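N-acyl-D-glutamate deacylase (Bordetella bronchiseptica, PDB 3GIP) probably hydrolyses the amide bond of N-acyl-D-glutamate, releasing D-glutamate and a carboxylic acid, as a zinc-dependent member of the amidohydrolase superfamily. Local coordinates at residues P293-T298 with A341-M346; D301-W306 with T441-T446. One frame throughout, in Å; residues are numbered along the deposited sequence.

Contact 1: P293-T298 with A341-M346. With FMT (formic acid), chain E.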
loop_
_atom_site.group_PDB
_atom_site.type_symbol
_atom_site.label_atom_id
_atom_site.label_comp_id
_atom_site.label_asym_id
_atom_site.label_seq_id
_atom_site.Cartn_x
_atom_site.Cartn_y
_atom_site.Cartn_z
ATOM N N PRO A 293 9.225 -22.113 -4.206
ATOM C CA PRO A 293 9.580 -23.497 -3.882
ATOM C C PRO A 293 10.666 -23.656 -2.822
ATOM O O PRO A 293 10.665 -24.630 -2.068
ATOM C CB PRO A 293 9.999 -24.069 -5.234
ATOM C CG PRO A 293 9.127 -23.319 -6.188
ATOM C CD PRO A 293 9.232 -21.901 -5.664
ATOM N N GLU A 294 11.587 -22.699 -2.762
ATOM C CA GLU A 294 12.674 -22.762 -1.794
ATOM C C GLU A 294 12.191 -22.667 -0.348
ATOM O O GLU A 294 12.959 -22.913 0.582
ATOM C CB GLU A 294 13.697 -21.656 -2.070
ATOM C CG GLU A 294 14.358 -21.745 -3.442
ATOM C CD GLU A 294 13.643 -20.917 -4.498
ATOM O OE1 GLU A 294 12.437 -21.136 -4.727
ATOM O OE2 GLU A 294 14.296 -20.040 -5.104
ATOM N N ARG A 295 10.922 -22.310 -0.162
ATOM C CA ARG A 295 10.344 -22.189 1.178
ATOM C C ARG A 295 9.537 -23.429 1.554
ATOM O O ARG A 295 9.063 -23.551 2.685
ATOM C CB ARG A 295 9.427 -20.963 1.254
ATOM C CG ARG A 295 10.131 -19.627 1.086
ATOM C CD ARG A 295 9.131 -18.490 1.186
ATOM N NE ARG A 295 9.753 -17.177 1.046
ATOM C CZ ARG A 295 9.094 -16.029 1.163
ATOM N NH1 ARG A 295 7.794 -16.034 1.423
ATOM N NH2 ARG A 295 9.732 -14.873 1.020
ATOM N N ALA A 296 9.391 -24.349 0.605
ATOM C CA ALA A 296 8.615 -25.568 0.820
ATOM C C ALA A 296 8.985 -26.342 2.082
ATOM O O ALA A 296 8.113 -26.925 2.733
ATOM C CB ALA A 296 8.735 -26.478 -0.399
ATOM N N GLU A 297 10.269 -26.352 2.429
ATOM C CA GLU A 297 10.722 -27.079 3.609
ATOM C C GLU A 297 11.192 -26.173 4.746
ATOM O O GLU A 297 11.835 -26.644 5.686
ATOM C CB GLU A 297 11.859 -28.036 3.240
ATOM C CG GLU A 297 11.490 -29.150 2.261
ATOM C CD GLU A 297 10.379 -30.053 2.767
ATOM O OE1 GLU A 297 10.217 -30.181 4.001
ATOM O OE2 GLU A 297 9.675 -30.651 1.928
ATOM N N THR A 298 10.887 -24.882 4.669
ATOM C CA THR A 298 11.301 -23.963 5.726
ATOM C C THR A 298 10.114 -23.327 6.442
ATOM O O THR A 298 10.244 -22.863 7.574
ATOM C CB THR A 298 12.220 -22.839 5.186
ATOM O OG1 THR A 298 11.522 -22.070 4.203
ATOM C CG2 THR A 298 13.480 -23.431 4.564
ATOM N N ALA A 341 0.910 -17.697 -2.644
ATOM C CA ALA A 341 0.641 -18.344 -1.367
ATOM C C ALA A 341 0.687 -17.383 -0.196
ATOM O O ALA A 341 1.150 -16.246 -0.318
ATOM C CB ALA A 341 1.652 -19.463 -1.134
ATOM N N ILE A 342 0.186 -17.858 0.941
ATOM C CA ILE A 342 0.207 -17.105 2.181
ATOM C C ILE A 342 1.217 -17.841 3.050
ATOM O O ILE A 342 1.227 -19.077 3.103
ATOM C CB ILE A 342 -1.171 -17.099 2.883
ATOM C CG1 ILE A 342 -2.155 -16.249 2.076
ATOM C CG2 ILE A 342 -1.033 -16.556 4.311
ATOM C CD1 ILE A 342 -3.584 -16.325 2.558
ATOM N N TYR A 343 2.074 -17.072 3.708
ATOM C CA TYR A 343 3.118 -17.609 4.566
ATOM C C TYR A 343 2.867 -17.148 5.996
ATOM O O TYR A 343 3.057 -15.980 6.320
ATOM C CB TYR A 343 4.482 -17.099 4.090
ATOM C CG TYR A 343 4.783 -17.449 2.652
ATOM C CD1 TYR A 343 5.324 -18.688 2.312
ATOM C CD2 TYR A 343 4.510 -16.543 1.625
ATOM C CE1 TYR A 343 5.589 -19.018 0.985
ATOM C CE2 TYR A 343 4.770 -16.866 0.292
ATOM C CZ TYR A 343 5.311 -18.099 -0.018
ATOM O OH TYR A 343 5.589 -18.412 -1.332
ATOM N N PHE A 344 2.427 -18.074 6.841
ATOM C CA PHE A 344 2.142 -17.773 8.242
ATOM C C PHE A 344 3.462 -17.878 8.988
ATOM O O PHE A 344 3.780 -18.917 9.563
ATOM C CB PHE A 344 1.118 -18.786 8.760
ATOM C CG PHE A 344 -0.199 -18.714 8.042
ATOM C CD1 PHE A 344 -1.092 -17.677 8.310
ATOM C CD2 PHE A 344 -0.530 -19.648 7.062
ATOM C CE1 PHE A 344 -2.291 -17.569 7.618
ATOM C CE2 PHE A 344 -1.731 -19.548 6.361
ATOM C CZ PHE A 344 -2.614 -18.507 6.640
ATOM N N ALA A 345 4.226 -16.788 8.989
ATOM C CA ALA A 345 5.551 -16.819 9.595
ATOM C C ALA A 345 5.959 -15.696 10.535
ATOM O O ALA A 345 7.130 -15.609 10.900
ATOM C CB ALA A 345 6.595 -16.941 8.482
ATOM N N MET A 346 5.025 -14.841 10.934
ATOM C CA MET A 346 5.378 -13.746 11.829
ATOM C C MET A 346 4.727 -13.857 13.203
ATOM O O MET A 346 3.807 -14.647 13.408
ATOM C CB MET A 346 5.006 -12.399 11.198
ATOM C CG MET A 346 5.771 -12.060 9.915
ATOM S SD MET A 346 4.898 -12.505 8.393
ATOM C CE MET A 346 3.789 -11.106 8.226
HETATM C C FMT E . 7.019 -12.572 1.788
HETATM O O1 FMT E . 6.555 -13.662 2.014
HETATM O O2 FMT E . 8.161 -12.468 1.099
#

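Contact 2: D301-W306 with T441-T446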
loop_
_atom_site.group_PDB
_atom_site.type_symbol
_atom_site.label_atom_id
_atom_site.label_comp_id
_atom_site.label_asym_id
_atom_site.label_seq_id
_atom_site.Cartn_x
_atom_site.Cartn_y
_atom_site.Cartn_z
ATOM N N ASP A 301 2.479 -24.905 6.624
ATOM C CA ASP A 301 1.177 -24.341 6.292
ATOM C C ASP A 301 1.148 -23.339 5.145
ATOM O O ASP A 301 0.324 -22.424 5.132
ATOM C CB ASP A 301 0.521 -23.732 7.538
ATOM C CG ASP A 301 -0.067 -24.793 8.461
ATOM O OD1 ASP A 301 0.029 -25.985 8.115
ATOM O OD2 ASP A 301 -0.624 -24.443 9.524
ATOM N N ILE A 302 2.045 -23.509 4.177
ATOM C CA ILE A 302 2.031 -22.634 3.014
ATOM C C ILE A 302 0.670 -22.915 2.377
ATOM O O ILE A 302 0.346 -24.064 2.068
ATOM C CB ILE A 302 3.180 -22.985 2.040
ATOM C CG1 ILE A 302 4.514 -22.549 2.655
ATOM C CG2 ILE A 302 2.964 -22.297 0.690
ATOM C CD1 ILE A 302 5.741 -23.031 1.881
ATOM N N ARG A 303 -0.138 -21.872 2.207
ATOM C CA ARG A 303 -1.478 -22.033 1.653
ATOM C C ARG A 303 -1.599 -21.303 0.322
ATOM O O ARG A 303 -1.317 -20.115 0.226
ATOM C CB ARG A 303 -2.523 -21.512 2.653
ATOM C CG ARG A 303 -3.955 -21.827 2.256
ATOM C CD ARG A 303 -4.971 -21.213 3.207
ATOM N NE ARG A 303 -5.151 -21.984 4.436
ATOM C CZ ARG A 303 -5.998 -21.633 5.402
ATOM N NH1 ARG A 303 -6.722 -20.530 5.267
ATOM N NH2 ARG A 303 -6.137 -22.385 6.489
ATOM N N ILE A 304 -2.031 -22.030 -0.701
ATOM C CA ILE A 304 -2.156 -21.470 -2.042
ATOM C C ILE A 304 -3.243 -20.404 -2.179
ATOM O O ILE A 304 -4.357 -20.565 -1.688
ATOM C CB ILE A 304 -2.404 -22.607 -3.064
ATOM C CG1 ILE A 304 -1.308 -23.674 -2.919
ATOM C CG2 ILE A 304 -2.427 -22.056 -4.485
ATOM C CD1 ILE A 304 0.121 -23.136 -3.030
ATOM N N THR A 305 -2.899 -19.304 -2.845
ATOM C CA THR A 305 -3.838 -18.207 -3.073
ATOM C C THR A 305 -4.335 -18.224 -4.519
ATOM O O THR A 305 -5.400 -17.689 -4.831
ATOM C CB THR A 305 -3.183 -16.846 -2.788
ATOM O OG1 THR A 305 -1.941 -16.754 -3.493
ATOM C CG2 THR A 305 -2.923 -16.688 -1.298
ATOM N N TRP A 306 -3.540 -18.833 -5.394
ATOM C CA TRP A 306 -3.880 -18.971 -6.811
ATOM C C TRP A 306 -2.832 -19.845 -7.484
ATOM O O TRP A 306 -1.722 -19.968 -6.990
ATOM C CB TRP A 306 -3.929 -17.608 -7.525
ATOM C CG TRP A 306 -2.615 -16.866 -7.588
ATOM C CD1 TRP A 306 -2.097 -16.044 -6.632
ATOM C CD2 TRP A 306 -1.652 -16.891 -8.657
ATOM N NE1 TRP A 306 -0.876 -15.554 -7.033
ATOM C CE2 TRP A 306 -0.579 -16.057 -8.272
ATOM C CE3 TRP A 306 -1.594 -17.537 -9.902
ATOM C CZ2 TRP A 306 0.541 -15.848 -9.085
ATOM C CZ3 TRP A 306 -0.477 -17.329 -10.711
ATOM C CH2 TRP A 306 0.574 -16.490 -10.298
ATOM N N THR A 441 -11.788 -12.890 6.592
ATOM C CA THR A 441 -11.045 -13.927 7.290
ATOM C C THR A 441 -10.209 -14.723 6.298
ATOM O O THR A 441 -10.316 -14.534 5.086
ATOM C CB THR A 441 -11.998 -14.891 8.009
ATOM O OG1 THR A 441 -12.865 -15.498 7.044
ATOM C CG2 THR A 441 -12.832 -14.146 9.044
ATOM N N TRP A 442 -9.372 -15.617 6.810
ATOM C CA TRP A 442 -8.541 -16.425 5.935
ATOM C C TRP A 442 -9.425 -17.252 4.997
ATOM O O TRP A 442 -9.127 -17.374 3.811
ATOM C CB TRP A 442 -7.629 -17.343 6.758
ATOM C CG TRP A 442 -6.797 -16.601 7.771
ATOM C CD1 TRP A 442 -6.993 -16.563 9.123
ATOM C CD2 TRP A 442 -5.666 -15.759 7.506
ATOM N NE1 TRP A 442 -6.055 -15.751 9.716
ATOM C CE2 TRP A 442 -5.228 -15.243 8.747
ATOM C CE3 TRP A 442 -4.979 -15.389 6.340
ATOM C CZ2 TRP A 442 -4.136 -14.376 8.857
ATOM C CZ3 TRP A 442 -3.891 -14.525 6.449
ATOM C CH2 TRP A 442 -3.482 -14.029 7.701
ATOM N N ASP A 443 -10.516 -17.809 5.520
ATOM C CA ASP A 443 -11.415 -18.619 4.696
ATOM C C ASP A 443 -12.329 -17.791 3.799
ATOM O O ASP A 443 -12.692 -18.227 2.707
ATOM C CB ASP A 443 -12.287 -19.531 5.562
ATOM C CG ASP A 443 -11.483 -20.562 6.319
ATOM O OD1 ASP A 443 -10.361 -20.894 5.881
ATOM O OD2 ASP A 443 -11.990 -21.054 7.348
ATOM N N GLU A 444 -12.718 -16.612 4.278
ATOM C CA GLU A 444 -13.588 -15.715 3.520
ATOM C C GLU A 444 -12.918 -14.348 3.503
ATOM O O GLU A 444 -13.365 -13.409 4.163
ATOM C CB GLU A 444 -14.963 -15.626 4.184
ATOM C CG GLU A 444 -15.755 -16.925 4.117
ATOM C CD GLU A 444 -17.097 -16.824 4.810
ATOM O OE1 GLU A 444 -17.135 -16.893 6.055
ATOM O OE2 GLU A 444 -18.117 -16.659 4.108
ATOM N N PRO A 445 -11.842 -14.221 2.716
ATOM C CA PRO A 445 -11.061 -12.988 2.585
ATOM C C PRO A 445 -11.696 -11.780 1.909
ATOM O O PRO A 445 -11.084 -10.712 1.874
ATOM C CB PRO A 445 -9.814 -13.463 1.855
ATOM C CG PRO A 445 -10.366 -14.495 0.931
ATOM C CD PRO A 445 -11.304 -15.271 1.831
ATOM N N THR A 446 -12.908 -11.919 1.380
ATOM C CA THR A 446 -13.527 -10.776 0.719
ATOM C C THR A 446 -14.708 -10.176 1.469
ATOM O O THR A 446 -15.406 -9.309 0.940
ATOM C CB THR A 446 -13.983 -11.125 -0.716
ATOM O OG1 THR A 446 -15.057 -12.071 -0.666
ATOM C CG2 THR A 446 -12.827 -11.693 -1.518
HETATM O O HOH W 1 -8.351 -20.814 7.695
HETATM O O HOH W 2 -6.722 -18.776 2.813
#

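Contact 1: P293-T298 with A341-M346
One face of the Tyr-343 ring carries the guanidinium of Arg-295, whose NH1 stands 3.2 Å above the ring plane over its centre, while the edge of the guanidinium points both at this ring and at a bound formate. The arrangement is a T-shaped cation-pi contact: the two planes are 74° apart, and Arg-295 CZ lies 4.4 Å from the centroid of the Tyr-343 ring, only 7° off its normal. The contact joins the 3-10 turn of residues 293-295 to strand 339-343, the middle strand of a three-stranded antiparallel sheet in this amidohydrolase.

Arg-295 reaches across as a straight rod, extended from CG to NE, and its aliphatic part also takes part, with CD 3.6 Å from Tyr-343 CE1. Arg-295 NH1 lies 3.3 Å from both CD2 and CE2 of Tyr-343 and only slightly farther from the other ring carbons, so it points at the pi cloud as a whole. The tyrosine is tied down at its far end, where OH is hydrogen-bonded to the backbone O of Ile-290 and N of Ile-292, which fixes the ring beneath the cation.

The formate, probably from the crystallisation liquor, is held in a two-pronged fashion: Arg-295 NH1 gives a nearly straight bond to formate O1 (2.7 Å, 168°) and Arg-295 NH2 another to formate O2 (2.9 Å). Ser-287 OG also binds this ion. Such a carboxylate-sized clamp, with the Arg-295 side chain about 9 Å from the zinc, is consistent with recognition of an acidic substrate group, although the group bound to this arginine is formate, not substrate.

At the root of the arginine, its turn is closed by Thr-298, whose N and OG1 approach the backbone O of Arg-295 from the same face of the carbonyl plane, OG1 at 3.2 Å.

Contact 2: D301-W306 with T441-T446
Arg-303 NH1 is gripped by two bridging waters, both in the plane of the guanidinium at its edge. Water 1 accepts from NH1 at 2.9 Å and donates to Asp-443 OD1 at 2.7 Å, while water 2 accepts from the same nitrogen and passes a bond of 3.0 Å to the backbone O of Trp-442. The direct Arg-303 NH1 to Asp-443 OD1 salt bridge is long, at 3.7 Å, so the two charges probably interact mainly through water 1. Asp-443 OD1 comes in obliquely to the guanidinium, though the carboxylate and guanidinium planes are only 22° apart.

Arg-303 NH1 also lies 3.6 Å from Trp-442 CB, but the indole leads away from the arginine and packs edge-to-face with the ring of His-374. Arg-303 leaves its strand with CG anti to the backbone N (chi1 -171°) and bends at chi3 (-80°), which turns the guanidinium toward the 441-446 loop. Its NH2 is hydrogen-bonded to Tyr-317 OH, so both terminal nitrogens are held. Within the loop, Thr-441 OG1 accepts from Glu-444 N in an ST motif.

This water-mediated surface link joins strand 303-307, an outer strand of the three-stranded antiparallel sheet, to the loop between strands 428-431 and 452-457; Trp-442 rests on Ile-342 of the neighbouring strand 339-343, and helix 318-325 packs on Ile-302 and Ile-304.

How the contacts relate
The two contacts are arginine-led and lie 13 Å apart between centres, joined by one antiparallel sheet: strand 339-343 of contact 1 runs beside strand 303-307 of contact 2. Ile-342 N and Arg-303 O, 2.8 Å apart, probably form a hydrogen bond between them, and Ile-302 CD1 packs at 3.5 Å against Arg-295 O. Ring packing gives a further tie, since Phe-344 of 341-346 meets Trp-442 of 441-446 edge-to-face. Their settings differ: contact 1 is partly buried, with the Arg-295 side chain about 9 Å from the zinc bound by Cys-95, His-218 and His-248, whereas contact 2 is a hydrated surface contact.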